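Local coordinates for protein teicoplanin pseudoaglycone deacetylases Orf2 (Actinoplanes teichomyceticus, PDB 3DFF) that probably removes the acetyl group from the sugar of the teicoplanin pseudoaglycone, as a zinc-dependent deacetylase of the PIG-L family, at residues W185-F193 with L243-N254. Numbering follows the deposited sequence. Where two conformers were deposited one is given.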
loop_
_atom_site.group_PDB
_atom_site.type_symbol
_atom_site.label_atom_id
_atom_site.label_comp_id
_atom_site.label_asym_id
_atom_site.label_seq_id
_atom_site.Cartn_x
_atom_site.Cartn_y
_atom_site.Cartn_z
ATOM N N TRP A 185 5.672 1.661 6.811
ATOM C CA TRP A 185 5.933 0.227 6.915
ATOM C C TRP A 185 6.844 -0.215 5.795
ATOM O O TRP A 185 6.965 0.446 4.757
ATOM C CB TRP A 185 4.638 -0.598 6.910
ATOM C CG TRP A 185 3.804 -0.466 5.665
ATOM C CD1 TRP A 185 4.174 -0.775 4.373
ATOM C CD2 TRP A 185 2.453 -0.004 5.591
ATOM N NE1 TRP A 185 3.125 -0.519 3.501
ATOM C CE2 TRP A 185 2.065 -0.036 4.228
ATOM C CE3 TRP A 185 1.536 0.456 6.541
ATOM C CZ2 TRP A 185 0.771 0.347 3.807
ATOM C CZ3 TRP A 185 0.253 0.862 6.109
ATOM C CH2 TRP A 185 -0.104 0.785 4.764
ATOM N N GLU A 186 7.480 -1.364 5.999
ATOM C CA GLU A 186 8.314 -1.953 4.968
ATOM C C GLU A 186 7.408 -2.629 3.946
ATOM O O GLU A 186 6.674 -3.565 4.299
ATOM C CB GLU A 186 9.258 -2.963 5.635
ATOM C CG GLU A 186 10.259 -3.536 4.689
ATOM C CD GLU A 186 11.128 -4.602 5.338
ATOM O OE1 GLU A 186 10.609 -5.407 6.148
ATOM O OE2 GLU A 186 12.339 -4.631 5.029
ATOM N N ASP A 187 7.422 -2.153 2.691
ATOM C CA ASP A 187 6.502 -2.701 1.680
ATOM C C ASP A 187 6.789 -4.180 1.473
ATOM O O ASP A 187 7.913 -4.533 1.135
ATOM C CB ASP A 187 6.620 -1.985 0.320
ATOM C CG ASP A 187 6.532 -0.483 0.430
ATOM O OD1 ASP A 187 5.603 0.080 -0.205
ATOM O OD2 ASP A 187 7.376 0.137 1.118
ATOM N N LEU A 188 5.777 -5.016 1.681
ATOM C CA LEU A 188 5.880 -6.453 1.381
ATOM C C LEU A 188 4.930 -6.868 0.266
ATOM O O LEU A 188 3.817 -6.339 0.163
ATOM C CB LEU A 188 5.602 -7.289 2.639
ATOM C CG LEU A 188 6.522 -7.012 3.830
ATOM C CD1 LEU A 188 6.058 -7.789 5.035
ATOM C CD2 LEU A 188 7.961 -7.407 3.494
ATOM N N PRO A 189 5.343 -7.833 -0.569
ATOM C CA PRO A 189 6.616 -8.571 -0.476
ATOM C C PRO A 189 7.819 -7.880 -1.125
ATOM O O PRO A 189 8.903 -8.452 -1.134
ATOM C CB PRO A 189 6.292 -9.866 -1.226
ATOM C CG PRO A 189 5.363 -9.411 -2.314
ATOM C CD PRO A 189 4.513 -8.317 -1.683
ATOM N N TYR A 190 7.645 -6.650 -1.608
ATOM C CA TYR A 190 8.683 -5.892 -2.339
ATOM C C TYR A 190 10.045 -5.933 -1.670
ATOM O O TYR A 190 11.080 -6.037 -2.325
ATOM C CB TYR A 190 8.314 -4.413 -2.414
ATOM C CG TYR A 190 7.272 -4.021 -3.423
ATOM C CD1 TYR A 190 7.600 -3.873 -4.771
ATOM C CD2 TYR A 190 5.964 -3.733 -3.021
ATOM C CE1 TYR A 190 6.644 -3.470 -5.700
ATOM C CE2 TYR A 190 4.999 -3.324 -3.943
ATOM C CZ TYR A 190 5.351 -3.191 -5.274
ATOM O OH TYR A 190 4.407 -2.786 -6.182
ATOM N N ALA A 191 10.042 -5.810 -0.350
ATOM C CA ALA A 191 11.294 -5.676 0.402
ATOM C C ALA A 191 12.136 -6.949 0.353
ATOM O O ALA A 191 13.322 -6.930 0.698
ATOM C CB ALA A 191 11.014 -5.277 1.822
ATOM N N VAL A 192 11.527 -8.053 -0.053
ATOM C CA VAL A 192 12.251 -9.327 -0.159
ATOM C C VAL A 192 13.188 -9.267 -1.375
ATOM O O VAL A 192 14.205 -9.977 -1.433
ATOM C CB VAL A 192 11.260 -10.542 -0.213
ATOM C CG1 VAL A 192 11.987 -11.878 -0.462
ATOM C CG2 VAL A 192 10.458 -10.631 1.075
ATOM N N PHE A 193 12.866 -8.391 -2.322
ATOM C CA PHE A 193 13.614 -8.279 -3.581
ATOM C C PHE A 193 14.327 -6.954 -3.812
ATOM O O PHE A 193 14.929 -6.775 -4.873
ATOM C CB PHE A 193 12.696 -8.492 -4.787
ATOM C CG PHE A 193 11.799 -9.655 -4.665
ATOM C CD1 PHE A 193 12.270 -10.944 -4.915
ATOM C CD2 PHE A 193 10.472 -9.476 -4.315
ATOM C CE1 PHE A 193 11.427 -12.045 -4.802
ATOM C CE2 PHE A 193 9.623 -10.563 -4.198
ATOM C CZ PHE A 193 10.100 -11.856 -4.443
ATOM N N LEU A 243 4.828 -17.424 -1.083
ATOM C CA LEU A 243 4.699 -16.107 -0.440
ATOM C C LEU A 243 4.861 -16.172 1.073
ATOM O O LEU A 243 5.662 -15.437 1.641
ATOM C CB LEU A 243 3.372 -15.418 -0.793
ATOM C CG LEU A 243 3.129 -14.070 -0.080
ATOM C CD1 LEU A 243 3.995 -12.943 -0.647
ATOM C CD2 LEU A 243 1.648 -13.681 -0.101
ATOM N N PHE A 244 4.098 -17.031 1.733
ATOM C CA PHE A 244 4.122 -17.048 3.193
ATOM C C PHE A 244 5.477 -17.512 3.725
ATOM O O PHE A 244 5.959 -16.995 4.734
ATOM C CB PHE A 244 2.938 -17.830 3.766
ATOM C CG PHE A 244 1.604 -17.197 3.448
ATOM C CD1 PHE A 244 1.393 -15.848 3.708
ATOM C CD2 PHE A 244 0.585 -17.929 2.854
ATOM C CE1 PHE A 244 0.183 -15.235 3.408
ATOM C CE2 PHE A 244 -0.640 -17.324 2.552
ATOM C CZ PHE A 244 -0.831 -15.966 2.831
ATOM N N ASP A 245 6.113 -18.446 3.020
ATOM C CA ASP A 245 7.483 -18.847 3.379
ATOM C C ASP A 245 8.464 -17.675 3.290
ATOM O O ASP A 245 9.302 -17.484 4.172
ATOM C CB ASP A 245 7.956 -20.004 2.498
ATOM C CG ASP A 245 7.319 -21.313 2.877
ATOM O OD1 ASP A 245 6.587 -21.364 3.893
ATOM O OD2 ASP A 245 7.556 -22.304 2.160
ATOM N N ARG A 246 8.352 -16.897 2.217
ATOM C CA ARG A 246 9.224 -15.747 2.017
ATOM C C ARG A 246 8.958 -14.669 3.044
ATOM O O ARG A 246 9.886 -14.048 3.536
ATOM C CB ARG A 246 9.070 -15.202 0.597
ATOM C CG ARG A 246 9.885 -15.985 -0.424
ATOM C CD ARG A 246 9.752 -15.385 -1.791
ATOM N NE ARG A 246 8.498 -15.796 -2.415
ATOM C CZ ARG A 246 7.534 -14.966 -2.802
ATOM N NH1 ARG A 246 7.675 -13.657 -2.649
ATOM N NH2 ARG A 246 6.437 -15.450 -3.362
ATOM N N LEU A 247 7.686 -14.470 3.387
ATOM C CA LEU A 247 7.346 -13.522 4.455
ATOM C C LEU A 247 7.867 -13.977 5.824
ATOM O O LEU A 247 8.383 -13.174 6.588
ATOM C CB LEU A 247 5.834 -13.282 4.500
ATOM C CG LEU A 247 5.214 -12.619 3.260
ATOM C CD1 LEU A 247 3.730 -12.383 3.529
ATOM C CD2 LEU A 247 5.894 -11.308 2.876
ATOM N N ASP A 248 7.739 -15.272 6.107
ATOM C CA ASP A 248 8.240 -15.839 7.365
ATOM C C ASP A 248 9.765 -15.705 7.463
ATOM O O ASP A 248 10.284 -15.353 8.521
ATOM C CB ASP A 248 7.847 -17.311 7.465
ATOM C CG ASP A 248 6.430 -17.519 8.004
ATOM O OD1 ASP A 248 5.876 -16.609 8.658
ATOM O OD2 ASP A 248 5.882 -18.625 7.792
ATOM N N GLU A 249 10.453 -15.987 6.358
ATOM C CA GLU A 249 11.911 -15.927 6.308
ATOM C C GLU A 249 12.396 -14.493 6.465
ATOM O O GLU A 249 13.384 -14.225 7.150
ATOM C CB GLU A 249 12.432 -16.534 5.003
ATOM C CG GLU A 249 13.978 -16.504 4.821
ATOM C CD GLU A 249 14.775 -17.074 6.014
ATOM O OE1 GLU A 249 14.204 -17.822 6.843
ATOM O OE2 GLU A 249 15.987 -16.771 6.117
ATOM N N HIS A 250 11.661 -13.558 5.869
ATOM C CA HIS A 250 12.031 -12.170 5.975
ATOM C C HIS A 250 11.944 -11.705 7.421
ATOM O O HIS A 250 12.848 -11.039 7.920
ATOM C CB HIS A 250 11.144 -11.307 5.067
ATOM C CG HIS A 250 11.526 -9.862 5.077
ATOM N ND1 HIS A 250 12.624 -9.378 4.394
ATOM C CD2 HIS A 250 10.969 -8.798 5.699
ATOM C CE1 HIS A 250 12.718 -8.075 4.592
ATOM N NE2 HIS A 250 11.732 -7.701 5.387
ATOM N N ALA A 251 10.839 -12.047 8.087
ATOM C CA ALA A 251 10.659 -11.732 9.495
ATOM C C ALA A 251 11.749 -12.394 10.332
ATOM O O ALA A 251 12.286 -11.770 11.235
ATOM C CB ALA A 251 9.305 -12.185 9.961
ATOM N N ARG A 252 12.067 -13.650 10.024
ATOM C CA ARG A 252 13.071 -14.383 10.802
ATOM C C ARG A 252 14.450 -13.711 10.699
ATOM O O ARG A 252 15.165 -13.607 11.697
ATOM C CB ARG A 252 13.136 -15.850 10.370
ATOM C CG ARG A 252 13.934 -16.748 11.313
ATOM C CD ARG A 252 14.486 -17.974 10.584
ATOM N NE ARG A 252 15.467 -17.587 9.570
ATOM C CZ ARG A 252 16.705 -17.160 9.829
ATOM N NH1 ARG A 252 17.155 -17.071 11.076
ATOM N NH2 ARG A 252 17.500 -16.814 8.828
ATOM N N GLN A 253 14.808 -13.237 9.507
ATOM C CA GLN A 253 16.054 -12.471 9.308
ATOM C C GLN A 253 16.199 -11.301 10.273
ATOM O O GLN A 253 17.284 -11.039 10.794
ATOM C CB GLN A 253 16.089 -11.876 7.909
ATOM C CG GLN A 253 16.540 -12.791 6.840
ATOM C CD GLN A 253 16.637 -12.089 5.493
ATOM O OE1 GLN A 253 16.798 -12.737 4.462
ATOM N NE2 GLN A 253 16.533 -10.755 5.494
ATOM N N ASN A 254 15.098 -10.582 10.479
ATOM C CA ASN A 254 15.097 -9.361 11.282
ATOM C C ASN A 254 14.874 -9.589 12.769
ATOM O O ASN A 254 14.940 -8.654 13.576
ATOM C CB ASN A 254 14.038 -8.406 10.754
ATOM C CG ASN A 254 14.411 -7.815 9.417
ATOM O OD1 ASN A 254 15.593 -7.734 9.059
ATOM N ND2 ASN A 254 13.405 -7.387 8.672
HETATM O O HOH W 1 13.965 -4.984 6.978
#
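A His-carboxylate hydrogen bond ties the loop leaving strand 182-185 of the PIG-L-type fold to helix 243-254, pairing Glu186 with His250, two residues that bind a further zinc in another structure of this protein; here, with that metal absent, they meet directly. His250 NE2 donates to Glu186 OE1 over 2.7 Å at 155°. The acceptor lies close to the imidazole plane yet is met from above the carboxylate plane, the two flat groups being turned 52° apart. Glu186 reaches across with CG anti to its own N (chi1 -174°) and an extended chain. A water donates to Glu186 OE2 and accepts from Asn254 ND2, adding a second, indirect link one turn along the helix.

Next to this polar pair Leu188 and Pro189 add apolar packing. Leu188 CD2 packs 4.0 Å from His250 CD2, while Leu188 CB touches Leu247 CD2. Pro189, which follows a cis peptide bond and whose side chain lies about 8 Å from the bound zinc, sets CB 3.9 Å from Leu243 CD1. Val192 runs antiparallel alongside the His250 side chain, with CG2 4.1 Å from His250 CB. Arg246 forms a separate, charged edge: Asn242 holds its NE, Leu236 O its NH2, and Arg246 NH1 sits at the Phe193 ring edge, 3.5 Å from Phe193 CZ.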